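Local coordinates for monomethylamine methyltransferase mtmB1 (Methanosarcina barkeri, PDB 1NTH), which transfers the methyl group of monomethylamine to the corrinoid cofactor of its partner protein MtmC, a step in methanogenesis from methylamine, at residues A[2-7]-A[89-93]; A[15-21]-A[80-86]; A[22-27]-A[73-78]; A[66-70]-A[280-284]. All coordinates share one frame. Residue numbers count along the deposited sequence, not the author numbering.

Contact 1 of 4, residues A[2-7]-A[89-93]; sequences TFRKSF and DEIWD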
# COMPACT_ATOMS: atom_id res chain seq x y z
N THR A 2 -30.93 27.34 15.28
CA THR A 2 -29.90 26.28 15.12
C THR A 2 -28.57 26.93 14.74
O THR A 2 -28.49 28.14 14.60
CB THR A 2 -30.32 25.27 14.02
OG1 THR A 2 -29.39 24.18 13.98
CG2 THR A 2 -30.35 25.96 12.66
N PHE A 3 -27.53 26.11 14.59
CA PHE A 3 -26.21 26.62 14.24
C PHE A 3 -26.05 26.77 12.72
O PHE A 3 -26.75 26.11 11.95
CB PHE A 3 -25.13 25.68 14.80
CG PHE A 3 -25.34 24.23 14.43
CD1 PHE A 3 -24.73 23.68 13.30
CD2 PHE A 3 -26.14 23.41 15.22
CE1 PHE A 3 -24.92 22.34 12.97
CE2 PHE A 3 -26.33 22.06 14.90
CZ PHE A 3 -25.72 21.53 13.76
N ARG A 4 -25.15 27.65 12.29
CA ARG A 4 -24.94 27.85 10.86
C ARG A 4 -24.26 26.62 10.28
O ARG A 4 -24.69 26.08 9.26
CB ARG A 4 -24.09 29.10 10.60
CG ARG A 4 -24.03 29.47 9.12
CD ARG A 4 -23.42 30.84 8.86
NE ARG A 4 -21.96 30.85 8.98
CZ ARG A 4 -21.15 31.31 8.03
NH1 ARG A 4 -21.64 31.80 6.91
NH2 ARG A 4 -19.83 31.29 8.22
N LYS A 5 -23.19 26.18 10.93
CA LYS A 5 -22.46 25.00 10.49
C LYS A 5 -21.74 24.41 11.69
O LYS A 5 -21.50 25.12 12.67
CB LYS A 5 -21.44 25.37 9.41
CG LYS A 5 -20.33 26.30 9.89
CD LYS A 5 -19.29 26.57 8.80
CE LYS A 5 -18.47 25.32 8.47
NZ LYS A 5 -17.65 24.86 9.63
N SER A 6 -21.42 23.12 11.63
CA SER A 6 -20.70 22.51 12.74
C SER A 6 -19.41 23.29 12.89
O SER A 6 -18.70 23.54 11.91
CB SER A 6 -20.41 21.03 12.45
OG SER A 6 -21.61 20.28 12.44
N PHE A 7 -19.10 23.68 14.12
CA PHE A 7 -17.91 24.47 14.39
C PHE A 7 -16.60 23.72 14.15
O PHE A 7 -16.48 22.54 14.48
CB PHE A 7 -17.95 24.97 15.83
CG PHE A 7 -16.90 25.99 16.15
CD1 PHE A 7 -17.16 27.35 15.98
CD2 PHE A 7 -15.64 25.60 16.59
CE1 PHE A 7 -16.17 28.30 16.23
CE2 PHE A 7 -14.65 26.54 16.85
CZ PHE A 7 -14.92 27.89 16.67
N ASP A 89 -26.17 26.19 20.63
CA ASP A 89 -26.44 25.15 19.64
C ASP A 89 -25.17 24.57 19.03
O ASP A 89 -25.13 23.39 18.69
CB ASP A 89 -27.35 25.69 18.54
CG ASP A 89 -28.75 26.00 19.04
OD1 ASP A 89 -29.27 25.23 19.86
OD2 ASP A 89 -29.32 27.02 18.59
N GLU A 90 -24.14 25.40 18.89
CA GLU A 90 -22.88 24.92 18.33
C GLU A 90 -22.21 23.96 19.31
O GLU A 90 -21.65 22.94 18.91
CB GLU A 90 -21.93 26.08 18.03
CG GLU A 90 -22.46 27.03 16.96
CD GLU A 90 -21.57 28.24 16.74
OE1 GLU A 90 -20.83 28.62 17.68
OE2 GLU A 90 -21.62 28.82 15.64
N ILE A 91 -22.27 24.29 20.60
CA ILE A 91 -21.67 23.43 21.60
C ILE A 91 -22.38 22.08 21.66
O ILE A 91 -21.72 21.03 21.75
CB ILE A 91 -21.69 24.09 23.01
CG1 ILE A 91 -20.90 25.40 22.96
CG2 ILE A 91 -21.06 23.15 24.03
CD1 ILE A 91 -20.88 26.16 24.29
N TRP A 92 -23.70 22.08 21.60
CA TRP A 92 -24.45 20.83 21.65
C TRP A 92 -24.20 19.97 20.41
O TRP A 92 -24.15 18.74 20.51
CB TRP A 92 -25.95 21.09 21.82
CG TRP A 92 -26.32 21.29 23.26
CD1 TRP A 92 -26.86 22.41 23.83
CD2 TRP A 92 -26.13 20.35 24.33
NE1 TRP A 92 -27.03 22.22 25.18
CE2 TRP A 92 -26.59 20.96 25.51
CE3 TRP A 92 -25.63 19.04 24.39
CZ2 TRP A 92 -26.55 20.32 26.75
CZ3 TRP A 92 -25.59 18.40 25.63
CH2 TRP A 92 -26.05 19.04 26.79
N ASP A 93 -24.04 20.61 19.26
CA ASP A 93 -23.78 19.87 18.03
C ASP A 93 -22.46 19.11 18.19
O ASP A 93 -22.34 17.96 17.76
CB ASP A 93 -23.69 20.83 16.84
CG ASP A 93 -23.22 20.15 15.56
OD1 ASP A 93 -22.13 20.52 15.06
OD2 ASP A 93 -23.93 19.25 15.05
O HOH W 1 -24.10 29.41 14.37
O HOH W 2 -21.38 27.70 13.07
O HOH W 3 -20.61 22.38 16.33

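Contact 2 of 4, residues A[15-21]-A[80-86]; sequences RAKVGEK and THRIVKY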
# COMPACT_ATOMS: atom_id res chain seq x y z
N ARG A 15 -13.38 33.89 13.71
CA ARG A 15 -13.83 34.63 14.89
C ARG A 15 -12.70 35.25 15.70
O ARG A 15 -12.88 36.32 16.29
CB ARG A 15 -14.67 33.71 15.77
CG ARG A 15 -15.88 33.16 15.03
CD ARG A 15 -16.76 32.27 15.89
NE ARG A 15 -17.79 31.64 15.07
CZ ARG A 15 -18.77 30.88 15.54
NH1 ARG A 15 -18.88 30.66 16.84
NH2 ARG A 15 -19.64 30.34 14.70
N ALA A 16 -11.54 34.60 15.72
CA ALA A 16 -10.40 35.11 16.47
C ALA A 16 -9.87 36.42 15.88
O ALA A 16 -9.20 37.18 16.58
CB ALA A 16 -9.29 34.07 16.49
N LYS A 17 -10.17 36.67 14.62
CA LYS A 17 -9.69 37.88 13.96
C LYS A 17 -10.60 39.09 14.22
O LYS A 17 -10.15 40.23 14.13
CB LYS A 17 -9.57 37.66 12.45
CG LYS A 17 -8.60 36.55 12.06
CD LYS A 17 -7.15 36.93 12.34
CE LYS A 17 -6.66 38.01 11.40
NZ LYS A 17 -6.71 37.57 9.97
N VAL A 18 -11.86 38.84 14.53
CA VAL A 18 -12.81 39.93 14.76
C VAL A 18 -13.51 39.90 16.12
O VAL A 18 -14.42 40.69 16.37
CB VAL A 18 -13.89 39.94 13.66
CG1 VAL A 18 -13.24 40.09 12.29
CG2 VAL A 18 -14.71 38.66 13.72
N GLY A 19 -13.09 38.99 16.99
CA GLY A 19 -13.70 38.88 18.30
C GLY A 19 -13.44 40.07 19.19
O GLY A 19 -12.70 40.99 18.82
N GLU A 20 -14.05 40.07 20.37
CA GLU A 20 -13.89 41.15 21.34
C GLU A 20 -12.42 41.27 21.75
O GLU A 20 -11.80 40.29 22.16
CB GLU A 20 -14.73 40.85 22.58
CG GLU A 20 -14.85 42.02 23.55
CD GLU A 20 -15.48 41.62 24.87
OE1 GLU A 20 -16.41 40.78 24.86
OE2 GLU A 20 -15.06 42.15 25.92
N LYS A 21 -11.87 42.48 21.63
CA LYS A 21 -10.48 42.72 22.00
C LYS A 21 -10.39 42.61 23.52
O LYS A 21 -11.30 43.04 24.23
CB LYS A 21 -10.02 44.11 21.55
CG LYS A 21 -8.67 44.11 20.86
CD LYS A 21 -7.55 43.84 21.85
CE LYS A 21 -6.18 43.93 21.21
NZ LYS A 21 -5.15 43.78 22.27
N THR A 80 -4.16 37.02 18.54
CA THR A 80 -4.99 38.14 18.11
C THR A 80 -5.49 38.97 19.28
O THR A 80 -6.02 40.07 19.09
CB THR A 80 -6.22 37.66 17.32
OG1 THR A 80 -7.07 36.89 18.19
CG2 THR A 80 -5.79 36.80 16.14
N HIS A 81 -5.31 38.45 20.49
CA HIS A 81 -5.76 39.14 21.70
C HIS A 81 -7.26 39.41 21.64
O HIS A 81 -7.74 40.44 22.12
CB HIS A 81 -4.99 40.45 21.88
CG HIS A 81 -3.52 40.26 22.01
ND1 HIS A 81 -2.93 39.70 23.12
CD2 HIS A 81 -2.51 40.51 21.14
CE1 HIS A 81 -1.63 39.62 22.94
NE2 HIS A 81 -1.34 40.10 21.74
N ARG A 82 -7.99 38.47 21.05
CA ARG A 82 -9.44 38.58 20.93
C ARG A 82 -10.09 37.31 21.45
O ARG A 82 -9.45 36.26 21.56
CB ARG A 82 -9.84 38.82 19.47
CG ARG A 82 -9.46 40.20 18.95
CD ARG A 82 -9.64 40.29 17.44
NE ARG A 82 -9.23 41.58 16.90
CZ ARG A 82 -10.02 42.64 16.77
NH1 ARG A 82 -11.29 42.58 17.16
NH2 ARG A 82 -9.55 43.76 16.25
N ILE A 83 -11.38 37.41 21.77
CA ILE A 83 -12.14 36.29 22.32
C ILE A 83 -13.08 35.65 21.30
O ILE A 83 -13.81 36.35 20.60
CB ILE A 83 -12.98 36.75 23.53
CG1 ILE A 83 -12.07 37.35 24.60
CG2 ILE A 83 -13.78 35.59 24.09
CD1 ILE A 83 -12.81 38.11 25.69
N VAL A 84 -13.04 34.33 21.23
CA VAL A 84 -13.92 33.59 20.33
C VAL A 84 -15.10 33.07 21.14
O VAL A 84 -14.91 32.39 22.15
CB VAL A 84 -13.20 32.40 19.67
CG1 VAL A 84 -14.20 31.55 18.89
CG2 VAL A 84 -12.11 32.91 18.74
N LYS A 85 -16.31 33.38 20.69
CA LYS A 85 -17.53 32.96 21.36
C LYS A 85 -18.28 31.89 20.58
O LYS A 85 -18.35 31.94 19.36
CB LYS A 85 -18.46 34.17 21.54
CG LYS A 85 -17.96 35.23 22.51
CD LYS A 85 -18.29 34.87 23.96
CE LYS A 85 -17.88 35.99 24.90
NZ LYS A 85 -18.99 36.44 25.78
N TYR A 86 -18.85 30.93 21.31
CA TYR A 86 -19.64 29.86 20.72
C TYR A 86 -21.11 30.13 21.06
O TYR A 86 -21.41 30.91 21.96
CB TYR A 86 -19.29 28.50 21.34
CG TYR A 86 -17.85 28.08 21.21
CD1 TYR A 86 -17.06 27.92 22.35
CD2 TYR A 86 -17.29 27.80 19.97
CE1 TYR A 86 -15.74 27.49 22.24
CE2 TYR A 86 -15.98 27.37 19.86
CZ TYR A 86 -15.21 27.22 21.00
OH TYR A 86 -13.91 26.79 20.89
O HOH W 4 -15.95 37.95 21.14

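Contact 3 of 4, residues A[22-27]-A[73-78]; sequences CTQDDW and CGIYCT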
# COMPACT_ATOMS: atom_id res chain seq x y z
N CYS A 22 -9.29 42.07 24.02
CA CYS A 22 -9.12 41.87 25.45
C CYS A 22 -7.65 41.59 25.76
O CYS A 22 -6.99 40.88 25.01
CB CYS A 22 -10.03 40.70 25.86
SG CYS A 22 -9.78 39.97 27.48
N THR A 23 -7.14 42.14 26.86
CA THR A 23 -5.74 41.89 27.22
C THR A 23 -5.70 40.53 27.90
O THR A 23 -6.71 40.05 28.41
CB THR A 23 -5.19 42.95 28.20
OG1 THR A 23 -5.82 42.81 29.48
CG2 THR A 23 -5.44 44.35 27.66
N GLN A 24 -4.53 39.90 27.93
CA GLN A 24 -4.42 38.59 28.55
C GLN A 24 -4.64 38.69 30.06
O GLN A 24 -5.12 37.75 30.68
CB GLN A 24 -3.06 37.95 28.24
CG GLN A 24 -3.03 36.46 28.57
CD GLN A 24 -1.92 35.70 27.86
OE1 GLN A 24 -1.78 34.49 28.02
NE2 GLN A 24 -1.13 36.41 27.06
N ASP A 25 -4.30 39.84 30.64
CA ASP A 25 -4.51 40.02 32.08
C ASP A 25 -6.00 40.13 32.37
O ASP A 25 -6.48 39.65 33.40
CB ASP A 25 -3.79 41.27 32.58
CG ASP A 25 -2.35 41.00 32.97
OD1 ASP A 25 -1.89 39.85 32.77
OD2 ASP A 25 -1.67 41.92 33.46
N ASP A 26 -6.75 40.78 31.47
CA ASP A 26 -8.19 40.91 31.66
C ASP A 26 -8.81 39.52 31.65
O ASP A 26 -9.79 39.26 32.34
CB ASP A 26 -8.84 41.74 30.55
CG ASP A 26 -8.53 43.22 30.65
OD1 ASP A 26 -8.43 43.74 31.79
OD2 ASP A 26 -8.41 43.87 29.59
N TRP A 27 -8.22 38.63 30.86
CA TRP A 27 -8.72 37.27 30.76
C TRP A 27 -8.33 36.43 31.97
O TRP A 27 -9.19 35.85 32.63
CB TRP A 27 -8.20 36.61 29.48
CG TRP A 27 -8.80 35.26 29.19
CD1 TRP A 27 -8.22 34.04 29.38
CD2 TRP A 27 -10.10 35.01 28.63
NE1 TRP A 27 -9.08 33.04 28.97
CE2 TRP A 27 -10.23 33.61 28.51
CE3 TRP A 27 -11.15 35.83 28.21
CZ2 TRP A 27 -11.38 33.01 27.99
CZ3 TRP A 27 -12.30 35.23 27.69
CH2 TRP A 27 -12.41 33.83 27.59
N CYS A 73 -17.85 32.52 28.64
CA CYS A 73 -16.51 33.08 28.52
C CYS A 73 -15.96 33.04 27.10
O CYS A 73 -15.52 34.05 26.56
CB CYS A 73 -15.53 32.34 29.42
SG CYS A 73 -15.80 32.60 31.18
N GLY A 74 -16.00 31.85 26.51
CA GLY A 74 -15.46 31.68 25.18
C GLY A 74 -14.00 31.28 25.32
O GLY A 74 -13.57 30.85 26.40
N ILE A 75 -13.23 31.45 24.25
CA ILE A 75 -11.82 31.10 24.25
C ILE A 75 -10.96 32.29 23.84
O ILE A 75 -11.24 32.96 22.84
CB ILE A 75 -11.55 29.94 23.25
CG1 ILE A 75 -12.37 28.70 23.65
CG2 ILE A 75 -10.07 29.62 23.22
CD1 ILE A 75 -11.99 28.10 24.99
N TYR A 76 -9.92 32.55 24.61
CA TYR A 76 -9.02 33.66 24.33
C TYR A 76 -7.93 33.22 23.35
O TYR A 76 -7.27 32.21 23.57
CB TYR A 76 -8.36 34.13 25.63
CG TYR A 76 -7.51 35.38 25.48
CD1 TYR A 76 -8.11 36.63 25.35
CD2 TYR A 76 -6.12 35.31 25.44
CE1 TYR A 76 -7.34 37.79 25.19
CE2 TYR A 76 -5.34 36.46 25.28
CZ TYR A 76 -5.96 37.69 25.16
OH TYR A 76 -5.20 38.83 25.01
N CYS A 77 -7.74 33.99 22.28
CA CYS A 77 -6.70 33.69 21.31
C CYS A 77 -5.51 34.60 21.62
O CYS A 77 -5.61 35.82 21.50
CB CYS A 77 -7.18 33.95 19.88
SG CYS A 77 -5.91 33.62 18.62
N THR A 78 -4.39 34.00 22.01
CA THR A 78 -3.20 34.75 22.38
C THR A 78 -2.56 35.57 21.27
O THR A 78 -1.95 36.62 21.54
CB THR A 78 -2.12 33.82 22.97
OG1 THR A 78 -1.79 32.81 22.01
CG2 THR A 78 -2.61 33.18 24.25

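Contact 4 of 4, residues A[66-70]-A[280-284]; sequences GFEML and ATHIN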
# COMPACT_ATOMS: atom_id res chain seq x y z
N GLY A 66 -19.70 23.68 33.85
CA GLY A 66 -18.65 23.61 32.84
C GLY A 66 -19.14 24.08 31.48
O GLY A 66 -18.43 24.79 30.76
N PHE A 67 -20.35 23.66 31.12
CA PHE A 67 -20.96 24.04 29.85
C PHE A 67 -21.14 25.55 29.82
O PHE A 67 -20.79 26.22 28.84
CB PHE A 67 -22.32 23.35 29.70
CG PHE A 67 -22.96 23.55 28.35
CD1 PHE A 67 -23.02 22.50 27.43
CD2 PHE A 67 -23.54 24.77 28.00
CE1 PHE A 67 -23.63 22.66 26.19
CE2 PHE A 67 -24.16 24.94 26.76
CZ PHE A 67 -24.20 23.89 25.85
N GLU A 68 -21.68 26.10 30.91
CA GLU A 68 -21.93 27.54 30.98
C GLU A 68 -20.64 28.34 30.98
O GLU A 68 -20.58 29.44 30.43
CB GLU A 68 -22.74 27.86 32.24
CG GLU A 68 -23.41 29.23 32.22
CD GLU A 68 -24.22 29.51 33.47
OE1 GLU A 68 -24.86 28.57 34.00
OE2 GLU A 68 -24.23 30.67 33.92
N MET A 69 -19.59 27.80 31.60
CA MET A 69 -18.30 28.48 31.62
C MET A 69 -17.83 28.68 30.19
O MET A 69 -17.43 29.77 29.79
CB MET A 69 -17.30 27.61 32.39
CG MET A 69 -15.91 28.21 32.55
SD MET A 69 -15.85 29.48 33.83
CE MET A 69 -14.22 30.16 33.55
N LEU A 70 -17.86 27.61 29.40
CA LEU A 70 -17.42 27.69 28.01
C LEU A 70 -18.30 28.62 27.18
O LEU A 70 -17.80 29.43 26.41
CB LEU A 70 -17.41 26.29 27.39
CG LEU A 70 -16.83 26.19 25.97
CD1 LEU A 70 -15.37 26.64 25.97
CD2 LEU A 70 -16.94 24.75 25.48
N ALA A 280 -15.12 22.36 31.13
CA ALA A 280 -15.22 23.25 29.98
C ALA A 280 -14.19 22.93 28.90
O ALA A 280 -14.49 23.02 27.72
CB ALA A 280 -15.07 24.71 30.43
N THR A 281 -12.97 22.57 29.31
CA THR A 281 -11.94 22.26 28.32
C THR A 281 -12.11 20.88 27.69
O THR A 281 -11.65 20.65 26.58
CB THR A 281 -10.51 22.45 28.89
OG1 THR A 281 -10.29 21.59 30.01
CG2 THR A 281 -10.32 23.90 29.34
N HIS A 282 -12.78 19.97 28.40
CA HIS A 282 -13.05 18.64 27.85
C HIS A 282 -14.03 18.87 26.70
O HIS A 282 -13.92 18.28 25.63
CB HIS A 282 -13.71 17.71 28.88
CG HIS A 282 -12.75 16.92 29.71
ND1 HIS A 282 -11.95 17.50 30.67
CD2 HIS A 282 -12.48 15.59 29.74
CE1 HIS A 282 -11.23 16.56 31.26
NE2 HIS A 282 -11.53 15.39 30.71
N ILE A 283 -15.01 19.74 26.93
CA ILE A 283 -16.00 20.07 25.92
C ILE A 283 -15.36 20.84 24.76
O ILE A 283 -15.64 20.58 23.59
CB ILE A 283 -17.16 20.91 26.52
CG1 ILE A 283 -17.93 20.06 27.55
CG2 ILE A 283 -18.11 21.37 25.42
CD1 ILE A 283 -18.98 20.85 28.35
N ASN A 284 -14.49 21.80 25.08
CA ASN A 284 -13.84 22.59 24.04
C ASN A 284 -13.01 21.70 23.11
O ASN A 284 -12.84 22.01 21.93
CB ASN A 284 -12.94 23.66 24.67
CG ASN A 284 -12.46 24.68 23.65
OD1 ASN A 284 -13.27 25.26 22.93
ND2 ASN A 284 -11.15 24.90 23.60

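Contact 1 of 4, residues A[2-7]-A[89-93]
Residues 2-7 form an irregular N-terminal segment that curls beside one face of helix 88-95. The backbones come closest at Phe3 and Glu90, with CA atoms 5.5 Å apart. No direct backbone-to-backbone hydrogen bond joins the two segments. Side chains and water do that work. Phe3 packs on the helix. CB of Asp93 lies 3.9 Å from the centroid of the Phe3 ring, over its face, in a CH-pi contact. Phe3 CB also rests on Glu90 CG at 3.7 Å. Ser6 OG donates a hydrogen bond to Asp93 OD1 at 2.7 Å. Three waters complete the seam. The first accepts from Arg4 N and donates to Glu90 OE2. The second donates to Lys5 O and to Glu90 OE2. The third accepts from Phe7 N and donates to Glu90 O and Asp93 OD1. Glu90 OE2 also forms a salt bridge with Arg15, so helix 9-18 shares this carboxylate. The contact is part of a subunit interface. Arg384 of the second subunit makes a cation-pi contact with Phe3 and hydrogen-bonds to its carbonyl oxygen. Within the chain, Phe7 reaches Phe12 on helix 9-18 and Leu287 on helix 271-288, while Ile91 on the helix packs against helices 56-73 and 271-288.

Contact 2 of 4, residues A[15-21]-A[80-86]
Arg15, near the end of helix 9-18, reaches across to the end of 80-86. Its NH1 donates to Lys85 O at 2.9 Å, and its NH2 forms a salt bridge with Glu90. Ala16 follows with a polar and an apolar contact. Its carbonyl O accepts from Thr80 OG1 at 2.7 Å, and its CB meets Val84 CG2 at 3.8 Å. At Lys17 the aliphatic chain touches Thr80, CD to CG2 at 4.0 Å. Gly19 brings the backbone against the strand. Its CA lies 3.4 Å from Ile83 O in a CA-H...O contact, and a CB here would clash with that oxygen. Gly19 O accepts from Arg82 NH1 at 2.7 Å, so the guanidinium ties down the turn after the helix. Next, Glu20 O accepts from Ile83 N at 2.9 Å. A water links Glu20 N to Ile83 O. Lys21 pairs with Arg82 as an antiparallel non-hydrogen-bonded pair, CA atoms 4.4 Å apart. Strand 20-21 is thus a short, weakly bonded edge of a mixed sheet. Strand 82-84 lies next to it and pairs in turn with strand 75-77, where His81 and Arg82 face Cys77 in a G1 beta bulge. Ile83 packs on Trp27 of helix 24-42.

Contact 3 of 4, residues A[22-27]-A[73-78]
Two aromatic side chains interlock here, one from the first turn of helix 24-42 and one from strand 75-77. The Trp27 indole projects toward the strand. Tyr76 CB sits over one face of its five-membered ring, 3.4 Å from the centroid and almost on the ring normal, as a CH-pi contact. The Tyr76 ring then runs back toward the helix start, and one of its faces is covered by Trp27 CB. The five-membered ring of Trp27 and the Tyr76 ring are near parallel but slid apart, centroids 5.0 Å apart, so they barely overlap. The far edge of the indole fills the bend at the end of helix 56-73. There Trp27 CH2 is 3.3 Å from Cys73 O and 3.4 Å from Gly74 O. Gly74 has positive phi, at backbone angles that call for glycine. At its other end, Tyr76 OH donates to Cys22 O at 2.7 Å, and Cys22 SG packs 4.0 Å from Tyr76 CE1. Thr23 OG1 accepts from Asp26 N at 3.0 Å, and the two residues form a capping box. Through Trp27, helix 24-42 packs on the four-stranded mixed sheet. Ile83 of strand 82-84 and Lys237 of strand 237-238 each touch both aromatics.

Contact 4 of 4, residues A[66-70]-A[280-284]
This is a crossed helix-helix contact, wholly buried, between helix 56-73 of the N-terminal part and helix 271-288 of the TIM-barrel fold. Helix 271-288 links two parallel strands, 263-264 and 293-300, which pair with each other. The contact therefore joins the N-terminal helices to the barrel's helical layer. The axes of 66-70 and 280-284 approach to 8.6 Å and cross at -66°. Gly66 and Ala280 let the backbones come close here, CA atoms 4.5 Å apart, and Gly66 O lies 3.4 Å from Ala280 CB. No hydrogen bond crosses between the segments, and the interface is mainly apolar. Ala280 CB also meets Met69 CB at 4.2 Å and Leu70 CB at 4.1 Å. Ile283 CD1 reaches Phe67 CA at 4.0 Å. Around this crossing, Ile91 of helix 88-95 touches both Phe67 and Ile283. Leu70 extends along the turn from Ala280 to Asn284. Its CD2 lies 3.7 Å from Ala280 O and 3.6 Å from Ile283 CG2.

In the fold
The four contacts assemble the N-terminal part of the chain against the barrel. Contacts 2 and 3 share a sheet, with centres about 8 Å apart. Val84 N lies 2.8 Å from Ile75 O, a probable hydrogen bond between their strands. Contact 1 joins contact 2 through a salt bridge, Glu90 OE2 to Arg15 NH2 at 2.7 Å. Contact 4 anchors the group to the barrel. Tyr86 OH lies 2.6 Å from Asn284 OD1, Ile75 CD1 is 3.8 Å from Leu70 CD1, and Ile91 CG2 is 3.7 Å from Ile283 CG2. Only contact 1 touches other subunits. Contact centres lie about 17 to 27 Å from the chain centre.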